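Molybdopterin biosynthesis moeA protein (Pyrococcus horikoshii, PDB 1WU2) probably takes part in the late steps of molybdenum cofactor synthesis, inserting molybdenum into molybdopterin. Local coordinates at residues A[108-111]-A[112-115]; A[123-127]-A[128-132]; A[153-156]-A[157-161]; A[232-236]-A[237-241]; A[364-367]-A[368-371]. All blocks are in the same frame, centred on the assembly; numbering follows the deposited sequence.

Contact 1: residues A[108-111]-A[112-115]; sequences RIPK and GANA
Ile109 lays its CG2 methyl against Ala113, 3.7 Å from the CB of that alanine and 3.4 Å from its carbonyl O. The methyl gets there because CG2 stands opposite the backbone N of its own residue, while CG1 (chi1 -59°) lies beside that N. The Pro110 ring is a more distant neighbour of the same alanine, its CD 4.5 Å from Ala113 CB. Between these side chains the backbone closes on itself: Ala113 N donates to Pro110 O over 3.2 Å, reaching the oxygen from above the carbonyl plane, 43° out of it. A water links two carbonyls, donating to Pro110 O and to Ala113 O, each at 2.7 Å, so Pro110 O accepts two bonds. Gly112 sits at positive phi (99°), where a side chain would be jammed against the carbonyl O of Lys111. The extended Lys111 side chain touches Glu94. Pro110 and Ala113 both rest on Ala62 of strand 60-63. This is a type II beta turn from Pro110 to Ala113 with glycine at its third position, leading into edge strand 115-118 through a classic beta bulge at Asn114 and Ala115 opposite Ile63.

Contact 2: residues A[123-127]-A[128-132]; sequences KREGD and KIYVL
Arg124 and Ile129 make the apolar contact on one face of the hairpin, CD against CG2 at 3.8 Å; the arginine chain bends at chi2 and chi3, and its NH2 forms a salt bridge with Glu84. On the other face Glu125 passes the Tyr130 ring obliquely, OE1 4.0 Å from CE1, with the carboxylate plane 25° from the ring. The backbone bonds are all weak: Glu125 N to Lys128 O at 3.2 Å, Lys128 N to Glu125 O at 3.4 Å, and Tyr130 N to Lys123 O at 3.4 Å. A water donates to Tyr130 O and accepts weakly from Lys123 N. Strands 123-125 and 128-131 thus form a loosely bonded beta hairpin, their directions 154° apart, closed by a type II' turn with Gly126 at its first corner, phi 77°; strand 123-125 is one of the two outermost strands of the mixed sheet within this chain, and strand 77-84 flanks 128-131. Electrostatics are loose at the turn, where Lys128 folds its chain back over the Asp127 backbone and NZ stays 5.3 Å from Asp127 OD1. An alanine at Lys128 is likely to uncover the Asp127 carbonyl and leave the Asp127 carboxylate without this nearby positive charge.

Contact 3: residues A[153-156]-A[157-161]; sequences VVLR and KGTIL
Thr159 turns its two branches to different partners: OG1 to the backbone of Arg156, CG2 to Leu155. With OG1 beside its own backbone N (chi1 -63°), the hydroxyl donates to Arg156 O at 2.7 Å, meeting that oxygen 37° out of the carbonyl plane. The same oxygen takes a weak second bond from Thr159 N at 3.4 Å. A water donates to Thr159 OG1 and accepts from Arg156 N, 3.1 Å away, tying the hydroxyl to both ends of the arginine backbone. CG2 stands 4.1 Å from Leu155 CD2, the two side chains crossing at about a right angle. Leu161 also lies across Leu155, again roughly perpendicular, Leu161 CD2 to Leu155 CD1 4.2 Å, so the two methyls of Leu155 have different partners. A valine in place of Thr159 would probably keep the touch on Leu155 but leave Arg156 O with its weak amide bond and the water without this acceptor. Lys157 sends NZ to Glu23 in a salt bridge. Leu155 packs on Leu370 of the second subunit. Gly158, at phi 96°, takes the position where a side chain would strike the preceding carbonyl: a type II beta turn from Arg156 to Thr159, which leads from strand 153-155 toward helix 163-171.

Contact 4: residues A[232-236]-A[237-241]; sequences VLPDD and ESIIK
Glu237, just after Asp236 at the start of the short, weakly bonded helix of about 237-240, extends its side chain to a salt bridge with Lys270. Ser238 and Ile239 present their amides to the Asp236 carboxylate. OD1 accepts weakly from both, 3.3 Å from Ser238 N and 3.5 Å from Ile239 N, so Asp236 is the N-cap; its CG, opposite the backbone N (chi1 -171°), is swung over the start of the helix. The helix end would probably favour the charged form of this group. Ile239 divides its branches. CD1 lies against the same carboxylate, 3.3 Å from Asp236 OD1, whereas CG2 reaches back to Leu233, 3.7 Å from its CG, and sits 4.1 Å from Pro234 CD, the ring and the isoleucine crossing at about a right angle. Ile240 closes the first turn, its N donating to Asp236 O at 3.0 Å, nearly in line with the carbonyl. Its CD1 touches Leu233 CD2 at 3.7 Å and lies near Pro234 O, which puts Leu233 against both isoleucines. The helix thus folds back on the end of strand 226-233, an outermost strand of its sheet within this chain, in the probable molybdopterin-binding domain, with Ile240 resting on Thr190 of the adjacent strand 184-190 and on Phe271.

Contact 5: residues A[364-367]-A[368-371]; sequences GILS and SLLA
Ile365 reaches the helix through its carbonyl, which accepts a weak bond from the Ser368 hydroxyl, OG to O 3.5 Å. That hydroxyl lies between its own backbone N and carbonyl carbon (chi1 64°), the rotation that brings it back toward the preceding residues. Leu366 follows and does most of the apolar work. Its two methyls part to different leucines one turn on: CD2 meets Leu369 CD2 at 3.3 Å, the side chains crossing at about a right angle, and CD1 meets Leu370 CD1 at 3.4 Å. Both carbon pairs are closer than ordinary van der Waals contact, which suggests crowding or imprecise placement of these methyls. The Leu366 carbonyl is shared, accepting weakly from Leu369 N at 3.1 Å and from Leu370 N at 3.4 Å, so the helix starts with a forked pair of weak bonds. Ser367 supplies the firmer one, Ala371 N to Ser367 O at 3.1 Å, with the donor tilted 25° from the carbonyl plane. Its hydroxyl is hydrogen-bonded to Asp147 of the second subunit. The short helix 367-371 and the Leu366 before it pack among helix 300-319, strand 343-351 and the second subunit: Leu366 lies on Pro300 and Leu369 on Val301 and Phe304 of the helix, Ser368 and Leu369 touch Lys347 of the strand, and Leu366 and Ser367 meet Met168 of the second subunit.

Overall arrangement
Contacts 1, 2 and 3 belong to the N-terminal region of the protein, contact 4 to the probable molybdopterin-binding domain and contact 5 to the C-terminal region. Contacts 1 and 2 serve the same mixed sheet, their centres about 19 Å apart, but contact 2, a hairpin with weak backbone bonds, is alone a surface contact, whereas contacts 1, 3, 4 and 5 are partly buried. Contacts 1 and 3 share a type II turn with glycine; contact 3 adds a threonine hydroxyl. Contacts 4 and 5 both begin short helices, one capped by a carboxylate, the other packed by leucines. Contacts 3, 4 and 5 touch the second subunit, contact 5 through the most residues.

Contact 1: residues A[108-111]-A[112-115]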
loop_
_atom_site.group_PDB
_atom_site.type_symbol
_atom_site.label_atom_id
_atom_site.label_comp_id
_atom_site.label_asym_id
_atom_site.label_seq_id
_atom_site.Cartn_x
_atom_site.Cartn_y
_atom_site.Cartn_z
ATOM N N ARG A 108 -25.602 -15.835 -28.874
ATOM C CA ARG A 108 -25.721 -14.553 -29.550
ATOM C C ARG A 108 -27.188 -14.254 -29.819
ATOM O O ARG A 108 -27.921 -15.119 -30.288
ATOM C CB ARG A 108 -24.946 -14.569 -30.867
ATOM C CG ARG A 108 -24.838 -13.207 -31.536
ATOM C CD ARG A 108 -24.743 -13.285 -33.039
ATOM N NE ARG A 108 -23.399 -13.656 -33.468
ATOM C CZ ARG A 108 -23.095 -14.243 -34.622
ATOM N NH1 ARG A 108 -24.037 -14.540 -35.512
ATOM N NH2 ARG A 108 -21.825 -14.525 -34.887
ATOM N N ILE A 109 -27.611 -13.033 -29.511
ATOM C CA ILE A 109 -28.992 -12.629 -29.732
ATOM C C ILE A 109 -29.269 -12.708 -31.232
ATOM O O ILE A 109 -28.553 -12.093 -32.023
ATOM C CB ILE A 109 -29.254 -11.194 -29.202
ATOM C CG1 ILE A 109 -28.964 -11.092 -27.695
ATOM C CG2 ILE A 109 -30.688 -10.769 -29.487
ATOM C CD1 ILE A 109 -29.640 -12.140 -26.839
ATOM N N PRO A 110 -30.274 -13.486 -31.633
ATOM C CA PRO A 110 -30.626 -13.595 -33.051
ATOM C C PRO A 110 -30.932 -12.244 -33.682
ATOM O O PRO A 110 -31.366 -11.324 -32.990
ATOM C CB PRO A 110 -31.888 -14.463 -33.037
ATOM C CG PRO A 110 -31.823 -15.224 -31.773
ATOM C CD PRO A 110 -31.137 -14.333 -30.789
ATOM N N LYS A 111 -30.678 -12.128 -34.981
ATOM C CA LYS A 111 -31.172 -11.003 -35.767
ATOM C C LYS A 111 -32.674 -10.858 -35.510
ATOM O O LYS A 111 -33.394 -11.857 -35.433
ATOM C CB LYS A 111 -30.914 -11.240 -37.258
ATOM C CG LYS A 111 -30.672 -9.982 -38.076
ATOM C CD LYS A 111 -30.256 -10.344 -39.500
ATOM C CE LYS A 111 -29.660 -9.160 -40.246
ATOM N NZ LYS A 111 -29.690 -9.368 -41.723
ATOM N N GLY A 112 -33.130 -9.619 -35.347
ATOM C CA GLY A 112 -34.527 -9.330 -35.086
ATOM C C GLY A 112 -34.841 -9.088 -33.620
ATOM O O GLY A 112 -35.653 -8.221 -33.302
ATOM N N ALA A 113 -34.212 -9.853 -32.728
ATOM C CA ALA A 113 -34.499 -9.763 -31.297
ATOM C C ALA A 113 -33.752 -8.616 -30.623
ATOM O O ALA A 113 -32.590 -8.348 -30.933
ATOM C CB ALA A 113 -34.167 -11.075 -30.606
ATOM N N ASN A 114 -34.439 -7.940 -29.705
ATOM C CA ASN A 114 -33.822 -6.914 -28.866
ATOM C C ASN A 114 -34.048 -7.153 -27.367
ATOM O O ASN A 114 -33.757 -6.282 -26.551
ATOM C CB ASN A 114 -34.294 -5.509 -29.283
ATOM C CG ASN A 114 -35.774 -5.271 -29.018
ATOM O OD1 ASN A 114 -36.518 -6.196 -28.717
ATOM N ND2 ASN A 114 -36.203 -4.019 -29.137
ATOM N N ALA A 115 -34.543 -8.338 -27.012
ATOM C CA ALA A 115 -34.748 -8.709 -25.611
ATOM C C ALA A 115 -34.821 -10.223 -25.416
ATOM O O ALA A 115 -35.024 -10.973 -26.367
ATOM C CB ALA A 115 -36.012 -8.050 -25.073
HETATM O O HOH W 1 -30.492 -8.829 -32.502
#

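Contact 2: residues A[123-127]-A[128-132]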
loop_
_atom_site.group_PDB
_atom_site.type_symbol
_atom_site.label_atom_id
_atom_site.label_comp_id
_atom_site.label_asym_id
_atom_site.label_seq_id
_atom_site.Cartn_x
_atom_site.Cartn_y
_atom_site.Cartn_z
ATOM N N LYS A 123 -45.354 -19.319 -19.846
ATOM C CA LYS A 123 -45.990 -20.632 -19.887
ATOM C C LYS A 123 -45.735 -21.282 -21.244
ATOM O O LYS A 123 -46.069 -20.708 -22.280
ATOM C CB LYS A 123 -47.496 -20.504 -19.634
ATOM C CG LYS A 123 -48.156 -21.787 -19.151
ATOM C CD LYS A 123 -47.927 -22.013 -17.658
ATOM C CE LYS A 123 -47.856 -23.496 -17.318
ATOM N NZ LYS A 123 -46.573 -24.114 -17.759
ATOM N N ARG A 124 -45.146 -22.478 -21.228
ATOM C CA ARG A 124 -44.794 -23.195 -22.455
ATOM C C ARG A 124 -45.873 -24.218 -22.819
ATOM O O ARG A 124 -45.825 -25.369 -22.380
ATOM C CB ARG A 124 -43.424 -23.881 -22.310
ATOM C CG ARG A 124 -42.362 -23.372 -23.273
ATOM C CD ARG A 124 -42.706 -23.550 -24.752
ATOM N NE ARG A 124 -41.768 -24.433 -25.447
ATOM C CZ ARG A 124 -41.583 -24.464 -26.767
ATOM N NH1 ARG A 124 -42.269 -23.661 -27.575
ATOM N NH2 ARG A 124 -40.702 -25.307 -27.288
ATOM N N GLU A 125 -46.845 -23.781 -23.616
ATOM C CA GLU A 125 -47.929 -24.643 -24.086
ATOM C C GLU A 125 -47.697 -25.046 -25.546
ATOM O O GLU A 125 -48.149 -24.367 -26.467
ATOM C CB GLU A 125 -49.276 -23.928 -23.928
ATOM C CG GLU A 125 -50.494 -24.820 -24.132
ATOM C CD GLU A 125 -51.752 -24.029 -24.448
ATOM O OE1 GLU A 125 -52.091 -23.108 -23.672
ATOM O OE2 GLU A 125 -52.401 -24.327 -25.474
ATOM N N GLY A 126 -46.986 -26.155 -25.743
ATOM C CA GLY A 126 -46.705 -26.670 -27.075
ATOM C C GLY A 126 -45.604 -25.903 -27.785
ATOM O O GLY A 126 -44.442 -25.964 -27.377
ATOM N N ASP A 127 -45.972 -25.188 -28.849
ATOM C CA ASP A 127 -45.033 -24.370 -29.622
ATOM C C ASP A 127 -45.280 -22.873 -29.396
ATOM O O ASP A 127 -44.719 -22.033 -30.097
ATOM C CB ASP A 127 -45.136 -24.706 -31.121
ATOM C CG ASP A 127 -44.174 -25.813 -31.551
ATOM O OD1 ASP A 127 -44.340 -26.334 -32.675
ATOM O OD2 ASP A 127 -43.227 -26.227 -30.844
ATOM N N LYS A 128 -46.112 -22.547 -28.410
ATOM C CA LYS A 128 -46.429 -21.161 -28.083
ATOM C C LYS A 128 -45.895 -20.819 -26.693
ATOM O O LYS A 128 -45.801 -21.689 -25.827
ATOM C CB LYS A 128 -47.945 -20.925 -28.125
ATOM C CG LYS A 128 -48.698 -21.685 -29.222
ATOM C CD LYS A 128 -48.490 -21.061 -30.596
ATOM C CE LYS A 128 -49.003 -21.963 -31.714
ATOM N NZ LYS A 128 -47.915 -22.368 -32.655
ATOM N N ILE A 129 -45.528 -19.553 -26.502
ATOM C CA ILE A 129 -45.214 -19.021 -25.175
ATOM C C ILE A 129 -46.153 -17.865 -24.847
ATOM O O ILE A 129 -46.697 -17.219 -25.743
ATOM C CB ILE A 129 -43.733 -18.569 -25.064
ATOM C CG1 ILE A 129 -43.360 -17.595 -26.185
ATOM C CG2 ILE A 129 -42.807 -19.780 -25.069
ATOM C CD1 ILE A 129 -42.116 -16.776 -25.889
ATOM N N TYR A 130 -46.340 -17.614 -23.556
ATOM C CA TYR A 130 -47.253 -16.571 -23.102
ATOM C C TYR A 130 -46.559 -15.628 -22.129
ATOM O O TYR A 130 -46.005 -16.056 -21.116
ATOM C CB TYR A 130 -48.498 -17.201 -22.477
ATOM C CG TYR A 130 -49.330 -17.937 -23.500
ATOM C CD1 TYR A 130 -49.091 -19.278 -23.783
ATOM C CD2 TYR A 130 -50.332 -17.284 -24.209
ATOM C CE1 TYR A 130 -49.839 -19.955 -24.735
ATOM C CE2 TYR A 130 -51.087 -17.952 -25.164
ATOM C CZ TYR A 130 -50.835 -19.287 -25.422
ATOM O OH TYR A 130 -51.576 -19.954 -26.366
ATOM N N VAL A 131 -46.591 -14.341 -22.460
ATOM C CA VAL A 131 -45.949 -13.309 -21.659
ATOM C C VAL A 131 -47.029 -12.460 -20.981
ATOM O O VAL A 131 -47.928 -11.928 -21.636
ATOM C CB VAL A 131 -44.978 -12.440 -22.509
ATOM C CG1 VAL A 131 -45.643 -11.917 -23.779
ATOM C CG2 VAL A 131 -44.418 -11.290 -21.688
ATOM N N LEU A 132 -46.930 -12.356 -19.659
ATOM C CA LEU A 132 -47.957 -11.728 -18.831
ATOM C C LEU A 132 -47.600 -10.295 -18.430
ATOM O O LEU A 132 -48.435 -9.582 -17.872
ATOM C CB LEU A 132 -48.184 -12.572 -17.573
ATOM C CG LEU A 132 -48.277 -14.089 -17.794
ATOM C CD1 LEU A 132 -48.122 -14.859 -16.492
ATOM C CD2 LEU A 132 -49.594 -14.447 -18.464
HETATM O O HOH W 2 -47.701 -17.057 -19.270
#

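Contact 3: residues A[153-156]-A[157-161]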
loop_
_atom_site.group_PDB
_atom_site.type_symbol
_atom_site.label_atom_id
_atom_site.label_comp_id
_atom_site.label_asym_id
_atom_site.label_seq_id
_atom_site.Cartn_x
_atom_site.Cartn_y
_atom_site.Cartn_z
ATOM N N VAL A 153 -10.541 3.660 -23.387
ATOM C CA VAL A 153 -9.467 3.643 -22.399
ATOM C C VAL A 153 -9.931 2.817 -21.204
ATOM O O VAL A 153 -10.960 3.119 -20.606
ATOM C CB VAL A 153 -9.080 5.072 -21.930
ATOM C CG1 VAL A 153 -8.029 5.021 -20.816
ATOM C CG2 VAL A 153 -8.564 5.897 -23.094
ATOM N N VAL A 154 -9.176 1.765 -20.886
ATOM C CA VAL A 154 -9.467 0.878 -19.756
ATOM C C VAL A 154 -8.566 1.158 -18.549
ATOM O O VAL A 154 -8.963 0.918 -17.411
ATOM C CB VAL A 154 -9.355 -0.621 -20.158
ATOM C CG1 VAL A 154 -10.185 -0.899 -21.403
ATOM C CG2 VAL A 154 -7.900 -1.041 -20.389
ATOM N N LEU A 155 -7.355 1.647 -18.806
ATOM C CA LEU A 155 -6.425 2.040 -17.749
ATOM C C LEU A 155 -5.720 3.337 -18.130
ATOM O O LEU A 155 -5.126 3.431 -19.203
ATOM C CB LEU A 155 -5.380 0.948 -17.518
ATOM C CG LEU A 155 -5.860 -0.325 -16.817
ATOM C CD1 LEU A 155 -4.833 -1.435 -16.985
ATOM C CD2 LEU A 155 -6.131 -0.066 -15.350
ATOM N N ARG A 156 -5.778 4.327 -17.243
ATOM C CA ARG A 156 -5.184 5.634 -17.502
ATOM C C ARG A 156 -3.685 5.617 -17.265
ATOM O O ARG A 156 -3.164 4.757 -16.552
ATOM C CB ARG A 156 -5.808 6.711 -16.607
ATOM C CG ARG A 156 -7.314 6.866 -16.738
ATOM C CD ARG A 156 -7.760 7.609 -17.984
ATOM N NE ARG A 156 -9.215 7.558 -18.143
ATOM C CZ ARG A 156 -9.870 7.825 -19.273
ATOM N NH1 ARG A 156 -9.215 8.183 -20.375
ATOM N NH2 ARG A 156 -11.197 7.740 -19.301
ATOM N N LYS A 157 -3.009 6.595 -17.863
ATOM C CA LYS A 157 -1.592 6.843 -17.634
ATOM C C LYS A 157 -1.380 7.253 -16.178
ATOM O O LYS A 157 -2.142 8.050 -15.637
ATOM C CB LYS A 157 -1.109 7.959 -18.573
ATOM C CG LYS A 157 0.343 8.394 -18.385
ATOM C CD LYS A 157 0.618 9.724 -19.095
ATOM C CE LYS A 157 2.093 10.109 -19.039
ATOM N NZ LYS A 157 2.655 10.043 -17.656
ATOM N N GLY A 158 -0.348 6.697 -15.553
ATOM C CA GLY A 158 -0.027 6.996 -14.167
ATOM C C GLY A 158 -0.600 5.991 -13.184
ATOM O O GLY A 158 -0.276 6.023 -11.999
ATOM N N THR A 159 -1.445 5.091 -13.677
ATOM C CA THR A 159 -2.038 4.055 -12.846
ATOM C C THR A 159 -0.946 3.171 -12.254
ATOM O O THR A 159 -0.005 2.794 -12.948
ATOM C CB THR A 159 -3.018 3.205 -13.678
ATOM O OG1 THR A 159 -4.101 4.026 -14.132
ATOM C CG2 THR A 159 -3.697 2.134 -12.826
ATOM N N ILE A 160 -1.080 2.865 -10.966
ATOM C CA ILE A 160 -0.174 1.961 -10.270
ATOM C C ILE A 160 -0.867 0.613 -10.288
ATOM O O ILE A 160 -1.890 0.430 -9.633
ATOM C CB ILE A 160 0.092 2.434 -8.820
ATOM C CG1 ILE A 160 0.641 3.863 -8.805
ATOM C CG2 ILE A 160 1.091 1.505 -8.120
ATOM C CD1 ILE A 160 0.493 4.552 -7.465
ATOM N N LEU A 161 -0.305 -0.323 -11.047
ATOM C CA LEU A 161 -0.990 -1.559 -11.394
ATOM C C LEU A 161 -1.187 -2.484 -10.192
ATOM O O LEU A 161 -0.275 -2.702 -9.404
ATOM C CB LEU A 161 -0.228 -2.286 -12.511
ATOM C CG LEU A 161 -0.104 -1.512 -13.831
ATOM C CD1 LEU A 161 0.984 -2.112 -14.717
ATOM C CD2 LEU A 161 -1.429 -1.477 -14.569
HETATM O O HOH W 3 -6.881 3.655 -14.398
#

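Contact 4: residues A[232-236]-A[237-241]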
loop_
_atom_site.group_PDB
_atom_site.type_symbol
_atom_site.label_atom_id
_atom_site.label_comp_id
_atom_site.label_asym_id
_atom_site.label_seq_id
_atom_site.Cartn_x
_atom_site.Cartn_y
_atom_site.Cartn_z
ATOM N N VAL A 232 28.822 4.525 2.882
ATOM C CA VAL A 232 29.105 5.494 3.936
ATOM C C VAL A 232 30.476 6.108 3.686
ATOM O O VAL A 232 31.445 5.394 3.433
ATOM C CB VAL A 232 29.100 4.828 5.334
ATOM C CG1 VAL A 232 29.342 5.863 6.433
ATOM C CG2 VAL A 232 27.790 4.084 5.576
ATOM N N LEU A 233 30.548 7.434 3.769
ATOM C CA LEU A 233 31.775 8.181 3.500
ATOM C C LEU A 233 32.204 8.945 4.754
ATOM O O LEU A 233 31.359 9.304 5.569
ATOM C CB LEU A 233 31.543 9.177 2.361
ATOM C CG LEU A 233 31.729 8.709 0.913
ATOM C CD1 LEU A 233 31.239 7.283 0.682
ATOM C CD2 LEU A 233 31.014 9.671 -0.021
ATOM N N PRO A 234 33.501 9.209 4.913
ATOM C CA PRO A 234 33.964 10.052 6.023
ATOM C C PRO A 234 33.730 11.537 5.745
ATOM O O PRO A 234 33.497 11.918 4.595
ATOM C CB PRO A 234 35.470 9.750 6.108
ATOM C CG PRO A 234 35.768 8.747 5.024
ATOM C CD PRO A 234 34.621 8.752 4.070
ATOM N N ASP A 235 33.782 12.353 6.794
ATOM C CA ASP A 235 33.716 13.806 6.657
ATOM C C ASP A 235 35.026 14.308 6.046
ATOM O O ASP A 235 35.999 14.570 6.756
ATOM C CB ASP A 235 33.465 14.473 8.016
ATOM C CG ASP A 235 32.065 14.206 8.552
ATOM O OD1 ASP A 235 31.938 13.840 9.743
ATOM O OD2 ASP A 235 31.032 14.343 7.857
ATOM N N ASP A 236 35.037 14.424 4.722
ATOM C CA ASP A 236 36.233 14.793 3.971
ATOM C C ASP A 236 35.813 15.384 2.626
ATOM O O ASP A 236 35.239 14.684 1.798
ATOM C CB ASP A 236 37.118 13.562 3.761
ATOM C CG ASP A 236 38.477 13.907 3.187
ATOM O OD1 ASP A 236 38.563 14.176 1.968
ATOM O OD2 ASP A 236 39.518 13.930 3.878
ATOM N N GLU A 237 36.111 16.666 2.413
ATOM C CA GLU A 237 35.634 17.402 1.235
ATOM C C GLU A 237 35.991 16.737 -0.099
ATOM O O GLU A 237 35.170 16.704 -1.015
ATOM C CB GLU A 237 36.166 18.840 1.252
ATOM C CG GLU A 237 35.509 19.763 0.233
ATOM C CD GLU A 237 36.188 21.117 0.139
ATOM O OE1 GLU A 237 36.472 21.565 -0.996
ATOM O OE2 GLU A 237 36.437 21.734 1.197
ATOM N N SER A 238 37.212 16.217 -0.205
ATOM C CA SER A 238 37.677 15.584 -1.441
ATOM C C SER A 238 36.852 14.346 -1.798
ATOM O O SER A 238 36.446 14.170 -2.948
ATOM C CB SER A 238 39.154 15.198 -1.325
ATOM O OG SER A 238 39.690 14.876 -2.597
ATOM N N ILE A 239 36.614 13.498 -0.802
ATOM C CA ILE A 239 35.851 12.267 -0.991
ATOM C C ILE A 239 34.355 12.531 -1.216
ATOM O O ILE A 239 33.705 11.766 -1.910
ATOM C CB ILE A 239 36.094 11.291 0.204
ATOM C CG1 ILE A 239 37.496 10.665 0.104
ATOM C CG2 ILE A 239 35.038 10.180 0.252
ATOM C CD1 ILE A 239 38.403 10.965 1.278
ATOM N N ILE A 240 33.813 13.613 -0.658
ATOM C CA ILE A 240 32.398 13.945 -0.859
ATOM C C ILE A 240 32.169 14.548 -2.251
ATOM O O ILE A 240 31.032 14.635 -2.710
ATOM C CB ILE A 240 31.875 14.900 0.254
ATOM C CG1 ILE A 240 32.050 14.277 1.646
ATOM C CG2 ILE A 240 30.403 15.251 0.032
ATOM C CD1 ILE A 240 31.441 12.893 1.810
ATOM N N LYS A 241 33.250 14.939 -2.925
ATOM C CA LYS A 241 33.176 15.465 -4.290
ATOM C C LYS A 241 32.834 14.409 -5.353
ATOM O O LYS A 241 32.626 14.757 -6.516
ATOM C CB LYS A 241 34.486 16.169 -4.668
ATOM C CG LYS A 241 34.288 17.500 -5.383
ATOM C CD LYS A 241 33.777 18.582 -4.435
ATOM C CE LYS A 241 34.176 19.973 -4.907
ATOM N NZ LYS A 241 33.913 20.169 -6.361
#

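Contact 5: residues A[364-367]-A[368-371]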
loop_
_atom_site.group_PDB
_atom_site.type_symbol
_atom_site.label_atom_id
_atom_site.label_comp_id
_atom_site.label_asym_id
_atom_site.label_seq_id
_atom_site.Cartn_x
_atom_site.Cartn_y
_atom_site.Cartn_z
ATOM N N GLY A 364 17.183 11.326 16.879
ATOM C CA GLY A 364 16.901 10.353 15.843
ATOM C C GLY A 364 16.532 9.039 16.492
ATOM O O GLY A 364 17.207 8.028 16.285
ATOM N N ILE A 365 15.472 9.058 17.297
ATOM C CA ILE A 365 15.050 7.851 18.007
ATOM C C ILE A 365 13.921 7.124 17.263
ATOM O O ILE A 365 12.732 7.445 17.374
ATOM C CB ILE A 365 14.764 8.115 19.510
ATOM C CG1 ILE A 365 13.720 9.212 19.743
ATOM C CG2 ILE A 365 16.071 8.488 20.210
ATOM C CD1 ILE A 365 13.592 9.575 21.215
ATOM N N LEU A 366 14.374 6.120 16.515
ATOM C CA LEU A 366 13.619 5.365 15.524
ATOM C C LEU A 366 12.303 4.702 15.970
ATOM O O LEU A 366 11.454 4.413 15.128
ATOM C CB LEU A 366 14.569 4.290 14.961
ATOM C CG LEU A 366 14.385 3.666 13.577
ATOM C CD1 LEU A 366 13.776 2.296 13.740
ATOM C CD2 LEU A 366 13.565 4.515 12.619
ATOM N N SER A 367 12.128 4.458 17.267
ATOM C CA SER A 367 10.970 3.692 17.752
ATOM C C SER A 367 9.613 4.377 17.541
ATOM O O SER A 367 8.594 3.697 17.461
ATOM C CB SER A 367 11.124 3.325 19.231
ATOM O OG SER A 367 11.202 4.484 20.042
ATOM N N SER A 368 9.599 5.707 17.470
ATOM C CA SER A 368 8.369 6.455 17.196
ATOM C C SER A 368 7.882 6.229 15.759
ATOM O O SER A 368 6.677 6.218 15.501
ATOM C CB SER A 368 8.571 7.948 17.468
ATOM O OG SER A 368 9.536 8.507 16.595
ATOM N N LEU A 369 8.827 6.059 14.834
ATOM C CA LEU A 369 8.529 5.619 13.468
ATOM C C LEU A 369 7.883 4.227 13.427
ATOM O O LEU A 369 7.001 3.973 12.603
ATOM C CB LEU A 369 9.809 5.598 12.620
ATOM C CG LEU A 369 10.046 6.731 11.624
ATOM C CD1 LEU A 369 9.727 8.093 12.217
ATOM C CD2 LEU A 369 11.491 6.676 11.144
ATOM N N LEU A 370 8.342 3.329 14.296
ATOM C CA LEU A 370 7.802 1.972 14.370
ATOM C C LEU A 370 6.370 1.948 14.914
ATOM O O LEU A 370 5.533 1.176 14.443
ATOM C CB LEU A 370 8.698 1.075 15.238
ATOM C CG LEU A 370 9.763 0.241 14.520
ATOM C CD1 LEU A 370 10.561 1.080 13.534
ATOM C CD2 LEU A 370 10.684 -0.413 15.538
ATOM N N ALA A 371 6.095 2.800 15.898
ATOM C CA ALA A 371 4.801 2.815 16.578
ATOM C C ALA A 371 3.739 3.611 15.819
ATOM O O ALA A 371 2.574 3.619 16.221
ATOM C CB ALA A 371 4.960 3.371 17.996
#